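Local coordinates for protein aminoglycoside N(3)-acetyltransferase (Streptomyces griseus, PDB 7LAP) that probably confers resistance to aminoglycoside antibiotics by catalysing acetylation of their 3-amino group, as an N-acetyltransferase of the Antibiotic_NAT family, at residues B[60-65]-B[122-127]; B[72-77]-B[149-154]; B[139-144]-B[165-170]. All coordinates share one frame; numbering follows the deposited sequence.

Contact 1: residues B[60-65]-B[122-127]; sequences TVIDAL and PEALRR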
loop_
_atom_site.group_PDB
_atom_site.type_symbol
_atom_site.label_atom_id
_atom_site.label_comp_id
_atom_site.label_asym_id
_atom_site.label_seq_id
_atom_site.Cartn_x
_atom_site.Cartn_y
_atom_site.Cartn_z
ATOM N N THR B 60 1.872 -7.391 12.553
ATOM C CA THR B 60 1.692 -7.735 13.960
ATOM C C THR B 60 0.217 -7.850 14.322
ATOM O O THR B 60 -0.174 -8.763 15.067
ATOM C CB THR B 60 2.409 -6.689 14.797
ATOM O OG1 THR B 60 3.819 -6.901 14.642
ATOM C CG2 THR B 60 2.009 -6.776 16.271
ATOM N N VAL B 61 -0.619 -6.954 13.790
ATOM C CA VAL B 61 -2.059 -7.067 14.011
ATOM C C VAL B 61 -2.579 -8.381 13.444
ATOM O O VAL B 61 -3.333 -9.104 14.107
ATOM C CB VAL B 61 -2.793 -5.852 13.418
ATOM C CG1 VAL B 61 -4.323 -6.015 13.563
ATOM C CG2 VAL B 61 -2.320 -4.542 14.121
ATOM N N ILE B 62 -2.156 -8.736 12.230
ATOM C CA ILE B 62 -2.648 -9.971 11.607
ATOM C C ILE B 62 -2.203 -11.201 12.397
ATOM O O ILE B 62 -2.995 -12.107 12.675
ATOM C CB ILE B 62 -2.175 -10.053 10.152
ATOM C CG1 ILE B 62 -2.898 -9.012 9.305
ATOM C CG2 ILE B 62 -2.362 -11.501 9.588
ATOM C CD1 ILE B 62 -2.143 -8.749 7.946
ATOM N N ASP B 63 -0.941 -11.235 12.810
ATOM C CA ASP B 63 -0.472 -12.401 13.548
ATOM C C ASP B 63 -1.102 -12.519 14.933
ATOM O O ASP B 63 -1.322 -13.639 15.415
ATOM C CB ASP B 63 1.043 -12.358 13.620
ATOM C CG ASP B 63 1.697 -12.838 12.282
ATOM O OD1 ASP B 63 1.210 -13.840 11.689
ATOM O OD2 ASP B 63 2.676 -12.217 11.828
ATOM N N ALA B 64 -1.428 -11.394 15.579
ATOM C CA ALA B 64 -2.169 -11.467 16.837
ATOM C C ALA B 64 -3.570 -12.043 16.614
ATOM O O ALA B 64 -4.052 -12.858 17.411
ATOM C CB ALA B 64 -2.251 -10.071 17.487
ATOM N N LEU B 65 -4.251 -11.597 15.562
ATOM C CA LEU B 65 -5.566 -12.142 15.240
ATOM C C LEU B 65 -5.488 -13.647 14.972
ATOM O O LEU B 65 -6.361 -14.402 15.404
ATOM C CB LEU B 65 -6.158 -11.414 14.024
ATOM C CG LEU B 65 -6.654 -9.997 14.333
ATOM C CD1 LEU B 65 -6.827 -9.131 13.061
ATOM C CD2 LEU B 65 -7.985 -10.059 15.122
ATOM N N PRO B 122 -6.300 -4.205 5.161
ATOM C CA PRO B 122 -6.798 -5.099 4.082
ATOM C C PRO B 122 -5.757 -5.361 3.020
ATOM O O PRO B 122 -5.673 -6.469 2.491
ATOM C CB PRO B 122 -8.007 -4.333 3.515
ATOM C CG PRO B 122 -8.507 -3.535 4.723
ATOM C CD PRO B 122 -7.222 -3.081 5.403
ATOM N N GLU B 123 -4.932 -4.365 2.704
ATOM C CA GLU B 123 -3.902 -4.584 1.703
ATOM C C GLU B 123 -2.801 -5.500 2.238
ATOM O O GLU B 123 -2.226 -6.279 1.474
ATOM C CB GLU B 123 -3.351 -3.233 1.234
ATOM C CG GLU B 123 -2.246 -3.325 0.241
ATOM C CD GLU B 123 -2.732 -3.517 -1.220
ATOM O OE1 GLU B 123 -3.931 -3.846 -1.441
ATOM O OE2 GLU B 123 -1.877 -3.382 -2.131
ATOM N N ALA B 124 -2.518 -5.457 3.540
ATOM C CA ALA B 124 -1.567 -6.416 4.114
ATOM C C ALA B 124 -2.161 -7.826 4.173
ATOM O O ALA B 124 -1.477 -8.811 3.858
ATOM C CB ALA B 124 -1.110 -5.964 5.522
ATOM N N LEU B 125 -3.428 -7.948 4.577
ATOM C CA LEU B 125 -4.054 -9.272 4.674
ATOM C C LEU B 125 -4.089 -9.972 3.311
ATOM O O LEU B 125 -3.700 -11.149 3.187
ATOM C CB LEU B 125 -5.470 -9.130 5.255
ATOM C CG LEU B 125 -6.297 -10.319 5.771
ATOM C CD1 LEU B 125 -6.804 -11.190 4.643
ATOM C CD2 LEU B 125 -5.540 -11.146 6.830
ATOM N N ARG B 126 -4.548 -9.271 2.270
ATOM C CA ARG B 126 -4.677 -9.945 0.979
ATOM C C ARG B 126 -3.316 -10.370 0.430
ATOM O O ARG B 126 -3.247 -11.333 -0.332
ATOM C CB ARG B 126 -5.410 -9.052 -0.035
ATOM C CG ARG B 126 -4.498 -8.102 -0.743
ATOM C CD ARG B 126 -5.154 -7.334 -1.871
ATOM N NE ARG B 126 -4.210 -6.346 -2.389
ATOM C CZ ARG B 126 -3.373 -6.549 -3.406
ATOM N NH1 ARG B 126 -3.377 -7.705 -4.071
ATOM N NH2 ARG B 126 -2.528 -5.577 -3.767
ATOM N N ARG B 127 -2.222 -9.722 0.848
ATOM C CA ARG B 127 -0.914 -10.123 0.347
ATOM C C ARG B 127 -0.269 -11.222 1.199
ATOM O O ARG B 127 0.817 -11.695 0.856
ATOM C CB ARG B 127 -0.006 -8.877 0.240
ATOM C CG ARG B 127 -0.553 -7.767 -0.753
ATOM C CD ARG B 127 0.195 -6.402 -0.683
ATOM N NE ARG B 127 1.594 -6.571 -1.082
ATOM C CZ ARG B 127 2.219 -5.885 -2.044
ATOM N NH1 ARG B 127 1.574 -4.949 -2.732
ATOM N NH2 ARG B 127 3.502 -6.142 -2.310
#
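I62 reaches from helix 58-69 to helix 120-126 with its longer branch and ends on the turn formed by A124 and L125. CG2 lies anti to the backbone N, while CG1 lies anti to the carbonyl carbon (chi1 -70°) and carries CD1 onto the main chain of L125. There I62 CD1 sits 3.7 Å from L125 N and 3.8 Å from A124 CB. A124 suits the spot because a lone methyl lets the isoleucine tip come close to the main chain. L125 closes in from beside it: its CD2 comes within 4.2 Å of I62 CG1, although its CB does not head for the other helix. This is helix-helix packing on one face of the mixed seven-stranded sheet, and L125 also packs on L75 and V77 of strand 74-78, tying the helix pair to the sheet. R126 grips E123 side-on, NE to E123 OE1 at 2.7 Å and NH2 to E123 OE2 at 2.8 Å. The oxygens lie near the guanidinium plane, but the nitrogens meet the carboxylate from above its plane, 57° out at OE1, leaving the flat groups non-coplanar. R127, in a longer salt bridge to E123, hydrogen-bonds through NH1 to E123 O of the second subunit.

Contact 2: residues B[72-77]-B[149-154]; sequences TGTLLV and PALMDA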
loop_
_atom_site.group_PDB
_atom_site.type_symbol
_atom_site.label_atom_id
_atom_site.label_comp_id
_atom_site.label_asym_id
_atom_site.label_seq_id
_atom_site.Cartn_x
_atom_site.Cartn_y
_atom_site.Cartn_z
ATOM N N THR B 72 -7.912 -23.154 13.035
ATOM C CA THR B 72 -9.239 -23.453 12.502
ATOM C C THR B 72 -10.081 -22.201 12.267
ATOM O O THR B 72 -11.179 -22.308 11.713
ATOM C CB THR B 72 -10.003 -24.384 13.455
ATOM O OG1 THR B 72 -10.249 -23.684 14.675
ATOM C CG2 THR B 72 -9.211 -25.657 13.759
ATOM N N GLY B 73 -9.604 -21.022 12.674
ATOM C CA GLY B 73 -10.334 -19.789 12.451
ATOM C C GLY B 73 -9.948 -19.106 11.147
ATOM O O GLY B 73 -9.074 -19.550 10.408
ATOM N N THR B 74 -10.608 -17.979 10.883
ATOM C CA THR B 74 -10.450 -17.294 9.611
ATOM C C THR B 74 -10.574 -15.797 9.846
ATOM O O THR B 74 -11.411 -15.370 10.640
ATOM C CB THR B 74 -11.513 -17.745 8.600
ATOM O OG1 THR B 74 -11.502 -19.172 8.505
ATOM C CG2 THR B 74 -11.230 -17.168 7.191
ATOM N N LEU B 75 -9.759 -15.009 9.139
ATOM C CA LEU B 75 -9.844 -13.549 9.142
ATOM C C LEU B 75 -10.381 -13.083 7.800
ATOM O O LEU B 75 -10.049 -13.656 6.769
ATOM C CB LEU B 75 -8.470 -12.886 9.366
ATOM C CG LEU B 75 -7.593 -13.442 10.483
ATOM C CD1 LEU B 75 -6.301 -12.614 10.583
ATOM C CD2 LEU B 75 -8.376 -13.437 11.797
ATOM N N LEU B 76 -11.177 -12.030 7.793
ATOM C CA LEU B 76 -11.747 -11.436 6.602
ATOM C C LEU B 76 -11.639 -9.921 6.582
ATOM O O LEU B 76 -11.767 -9.305 7.601
ATOM C CB LEU B 76 -13.231 -11.705 6.567
ATOM C CG LEU B 76 -13.879 -12.765 5.728
ATOM C CD1 LEU B 76 -13.868 -13.993 6.595
ATOM C CD2 LEU B 76 -15.298 -12.406 5.388
ATOM N N VAL B 77 -11.449 -9.327 5.419
ATOM C CA VAL B 77 -11.410 -7.872 5.301
ATOM C C VAL B 77 -12.158 -7.463 4.045
ATOM O O VAL B 77 -12.418 -8.277 3.161
ATOM C CB VAL B 77 -9.977 -7.297 5.222
ATOM C CG1 VAL B 77 -9.181 -7.571 6.550
ATOM C CG2 VAL B 77 -9.274 -7.880 4.031
ATOM N N PRO B 149 -11.228 -20.238 1.478
ATOM C CA PRO B 149 -11.675 -20.526 0.097
ATOM C C PRO B 149 -13.190 -20.550 -0.073
ATOM O O PRO B 149 -13.701 -19.955 -1.023
ATOM C CB PRO B 149 -11.041 -21.902 -0.208
ATOM C CG PRO B 149 -9.861 -22.003 0.782
ATOM C CD PRO B 149 -10.408 -21.336 2.026
ATOM N N ALA B 150 -13.933 -21.223 0.804
ATOM C CA ALA B 150 -15.389 -21.241 0.648
ATOM C C ALA B 150 -16.007 -19.868 0.915
ATOM O O ALA B 150 -17.018 -19.509 0.300
ATOM C CB ALA B 150 -16.007 -22.285 1.581
ATOM N N LEU B 151 -15.432 -19.082 1.825
ATOM C CA LEU B 151 -15.983 -17.751 2.071
ATOM C C LEU B 151 -15.845 -16.857 0.844
ATOM O O LEU B 151 -16.762 -16.091 0.520
ATOM C CB LEU B 151 -15.287 -17.090 3.270
ATOM C CG LEU B 151 -15.752 -17.522 4.666
ATOM C CD1 LEU B 151 -14.805 -16.997 5.726
ATOM C CD2 LEU B 151 -17.184 -17.081 4.925
ATOM N N MET B 152 -14.700 -16.920 0.158
ATOM C CA MET B 152 -14.409 -16.020 -0.957
ATOM C C MET B 152 -14.871 -16.545 -2.307
ATOM O O MET B 152 -14.898 -15.779 -3.281
ATOM C CB MET B 152 -12.911 -15.771 -1.028
ATOM C CG MET B 152 -12.350 -15.091 0.261
ATOM S SD MET B 152 -12.999 -13.430 0.521
ATOM C CE MET B 152 -14.277 -13.702 1.773
ATOM N N ASP B 153 -15.191 -17.827 -2.383
ATOM C CA ASP B 153 -15.351 -18.515 -3.660
ATOM C C ASP B 153 -16.497 -17.922 -4.468
ATOM O O ASP B 153 -17.561 -17.618 -3.925
ATOM C CB ASP B 153 -15.619 -20.007 -3.420
ATOM C CG ASP B 153 -15.685 -20.804 -4.720
ATOM O OD1 ASP B 153 -14.686 -20.772 -5.468
ATOM O OD2 ASP B 153 -16.716 -21.463 -4.989
ATOM N N ALA B 154 -16.267 -17.746 -5.765
ATOM C CA ALA B 154 -17.316 -17.384 -6.715
ATOM C C ALA B 154 -18.176 -16.220 -6.216
ATOM O O ALA B 154 -19.391 -16.336 -6.111
ATOM C CB ALA B 154 -18.200 -18.607 -7.017
#
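Strand 74-78 runs past the last turn of helix 148-152, the two backbones coming nearest at L76 and L151, whose CA atoms are 8.9 Å apart, a spacing that side chains fill. On the strand, T74 and L76 both point toward the helix, and L75 and V77 point away, the alternation expected of an extended chain. L151 supplies most of the helix's share. Its CG is anti to the carbonyl carbon (chi1 -80°), and its CD1 reaches both strand residues: it meets T74 CG2 tip to tip at 3.9 Å and L76 CD1 at 3.3 Å. The second distance is tighter than van der Waals contact and, with L76 chi1 at -101° away from a staggered value, points to strain or to a doubtful placement of the leucine end; the two leucines cross at about a right angle. M152 comes in on the other branch of L76. Bent at chi2 (-65°) and again at chi3, its chain doubles back to bring M152 CE within 4.0 Å of L76 CD2, the two side chains lying alongside one another and running opposite ways. A flexible thioether suits this place, since it can bend to follow the leucine. T74 is fitted to two tasks: its methyl joins the apolar layer, and its OG1 hydrogen-bonds to S147 N, just before the helix. Strand 74-78 lies between strands 41-46 and 141-145, and side chains of both extend the packing: T41 touches T74, L76 and L151, while L141 touches L76 and M152. On the opposite face of the strand, L75 packs against L65, L66 and V69 of helix 58-69, and V77 against P122 of helix 120-126.

Contact 3: residues B[139-144]-B[165-170]; sequences VSLAAL and SPLARL
L141 projects from strand 141-145 toward the first turn of helix 166-172, and P166 meets it at close range, with L141 CD1 3.7 Å from P166 CB. The leucine chain comes across the proline ring at a slant. Placing CG anti to the carbonyl carbon (chi1 -50°) directs the leucine's branched end at the proline ring. Contact with L167 is slacker: its CD2 lies 4.2 Å from the same L141 CD1, and only the far part of L167 approaches the strand. One methyl therefore serves both helix residues, and leucine suits the position by offering a branched apolar end long enough to meet the proline ring across a gap of 7.8 Å between L141 CA and P166 CA. S165 is the N-cap; its OG accepts a weak hydrogen bond from A168 N (3.3 Å, 167° at the hydrogen) and is also bonded to G162 O. P166 holds the first position after the N-cap, where the amide has no helical carbonyl to bond, so proline's missing N-H costs nothing. The helix packs on one face of the mixed sheet, where L167 and L170 also touch M43 of strand 41-46. Toward the outer side the packing gives way to partly exposed residues, A168 on the helix and V139 before the strand, neither of which meets the opposite segment. R169 is partly exposed too but fixed in place: P166 N lies over the rim of one guanidinium face, and NH1 hydrogen-bonds to the backbone oxygens of A150 and D153 at the end of helix 148-152.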
loop_
_atom_site.group_PDB
_atom_site.type_symbol
_atom_site.label_atom_id
_atom_site.label_comp_id
_atom_site.label_asym_id
_atom_site.label_seq_id
_atom_site.Cartn_x
_atom_site.Cartn_y
_atom_site.Cartn_z
ATOM N N VAL B 139 -16.358 -4.821 -5.099
ATOM C CA VAL B 139 -16.492 -4.996 -3.656
ATOM C C VAL B 139 -15.846 -6.297 -3.201
ATOM O O VAL B 139 -16.377 -6.986 -2.319
ATOM C CB VAL B 139 -17.968 -4.930 -3.222
ATOM C CG1 VAL B 139 -18.497 -3.489 -3.382
ATOM C CG2 VAL B 139 -18.833 -5.943 -4.023
ATOM N N SER B 140 -14.676 -6.609 -3.763
ATOM C CA SER B 140 -13.959 -7.816 -3.385
ATOM C C SER B 140 -13.655 -7.810 -1.891
ATOM O O SER B 140 -13.481 -6.766 -1.271
ATOM C CB SER B 140 -12.656 -7.965 -4.167
ATOM O OG SER B 140 -11.787 -6.860 -3.926
ATOM N N LEU B 141 -13.616 -8.995 -1.309
ATOM C CA LEU B 141 -13.112 -9.160 0.039
ATOM C C LEU B 141 -11.824 -9.951 -0.055
ATOM O O LEU B 141 -11.454 -10.443 -1.116
ATOM C CB LEU B 141 -14.121 -9.900 0.924
ATOM C CG LEU B 141 -15.570 -9.424 0.955
ATOM C CD1 LEU B 141 -16.275 -10.103 2.109
ATOM C CD2 LEU B 141 -15.521 -7.972 1.227
ATOM N N ALA B 142 -11.163 -10.122 1.082
ATOM C CA ALA B 142 -10.094 -11.096 1.135
ATOM C C ALA B 142 -10.185 -11.829 2.457
ATOM O O ALA B 142 -10.725 -11.302 3.429
ATOM C CB ALA B 142 -8.737 -10.433 0.969
ATOM N N ALA B 143 -9.634 -13.037 2.488
ATOM C CA ALA B 143 -9.715 -13.879 3.672
ATOM C C ALA B 143 -8.435 -14.692 3.830
ATOM O O ALA B 143 -7.761 -15.032 2.852
ATOM C CB ALA B 143 -10.930 -14.828 3.599
ATOM N N LEU B 144 -8.164 -15.076 5.076
ATOM C CA LEU B 144 -6.961 -15.819 5.437
ATOM C C LEU B 144 -7.347 -16.781 6.546
ATOM O O LEU B 144 -7.829 -16.343 7.599
ATOM C CB LEU B 144 -5.830 -14.868 5.911
ATOM C CG LEU B 144 -4.513 -15.543 6.299
ATOM C CD1 LEU B 144 -3.836 -16.215 5.071
ATOM C CD2 LEU B 144 -3.544 -14.545 6.973
ATOM N N SER B 165 -23.664 -14.142 -1.214
ATOM C CA SER B 165 -22.388 -13.452 -1.199
ATOM C C SER B 165 -21.508 -13.924 -0.053
ATOM O O SER B 165 -21.971 -14.604 0.865
ATOM C CB SER B 165 -22.644 -11.956 -1.071
ATOM O OG SER B 165 -23.228 -11.721 0.197
ATOM N N PRO B 166 -20.217 -13.553 -0.075
ATOM C CA PRO B 166 -19.366 -13.778 1.105
ATOM C C PRO B 166 -19.970 -13.273 2.396
ATOM O O PRO B 166 -19.854 -13.949 3.431
ATOM C CB PRO B 166 -18.079 -13.023 0.750
ATOM C CG PRO B 166 -17.999 -13.206 -0.787
ATOM C CD PRO B 166 -19.436 -13.146 -1.262
ATOM N N LEU B 167 -20.616 -12.110 2.376
ATOM C CA LEU B 167 -21.165 -11.590 3.618
ATOM C C LEU B 167 -22.276 -12.501 4.137
ATOM O O LEU B 167 -22.349 -12.766 5.340
ATOM C CB LEU B 167 -21.658 -10.161 3.414
ATOM C CG LEU B 167 -20.539 -9.126 3.182
ATOM C CD1 LEU B 167 -21.137 -7.728 2.813
ATOM C CD2 LEU B 167 -19.621 -9.019 4.408
ATOM N N ALA B 168 -23.116 -13.031 3.238
ATOM C CA ALA B 168 -24.119 -14.012 3.650
ATOM C C ALA B 168 -23.466 -15.249 4.241
ATOM O O ALA B 168 -23.963 -15.819 5.221
ATOM C CB ALA B 168 -25.007 -14.409 2.470
ATOM N N ARG B 169 -22.342 -15.674 3.669
ATOM C CA ARG B 169 -21.645 -16.837 4.193
ATOM C C ARG B 169 -21.016 -16.567 5.546
ATOM O O ARG B 169 -20.900 -17.492 6.363
ATOM C CB ARG B 169 -20.580 -17.293 3.209
ATOM C CG ARG B 169 -21.172 -17.756 1.894
ATOM C CD ARG B 169 -20.073 -18.095 0.893
ATOM N NE ARG B 169 -20.529 -17.842 -0.464
ATOM C CZ ARG B 169 -19.722 -17.675 -1.511
ATOM N NH1 ARG B 169 -18.405 -17.736 -1.369
ATOM N NH2 ARG B 169 -20.243 -17.454 -2.710
ATOM N N LEU B 170 -20.551 -15.333 5.792
ATOM C CA LEU B 170 -20.068 -14.997 7.123
ATOM C C LEU B 170 -21.178 -15.159 8.157
ATOM O O LEU B 170 -20.960 -15.725 9.234
ATOM C CB LEU B 170 -19.532 -13.568 7.135
ATOM C CG LEU B 170 -19.014 -13.044 8.468
ATOM C CD1 LEU B 170 -17.718 -13.727 8.828
ATOM C CD2 LEU B 170 -18.841 -11.500 8.399
#

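How the contacts relate
The contacts build up both faces of the mixed sheet around neighbouring strands 74-78 and 141-145. Contact 1 lies on one face; the helices of contacts 2 and 3 lie on the other. Contacts 2 and 3 have centres about 6 Å apart, whereas the centre of contact 1 is about 14 and 16 Å from theirs. Along the chain, contact 1 closes before contact 3 opens, while contact 2 interleaves with both. The strands join the layers: L75, V77 and L144 face the helices of contact 1, while L76 and L141 face those of contacts 2 and 3. The result is an alpha/beta/alpha layering, helices on both faces of one sheet, within the region of the acetyltransferase family.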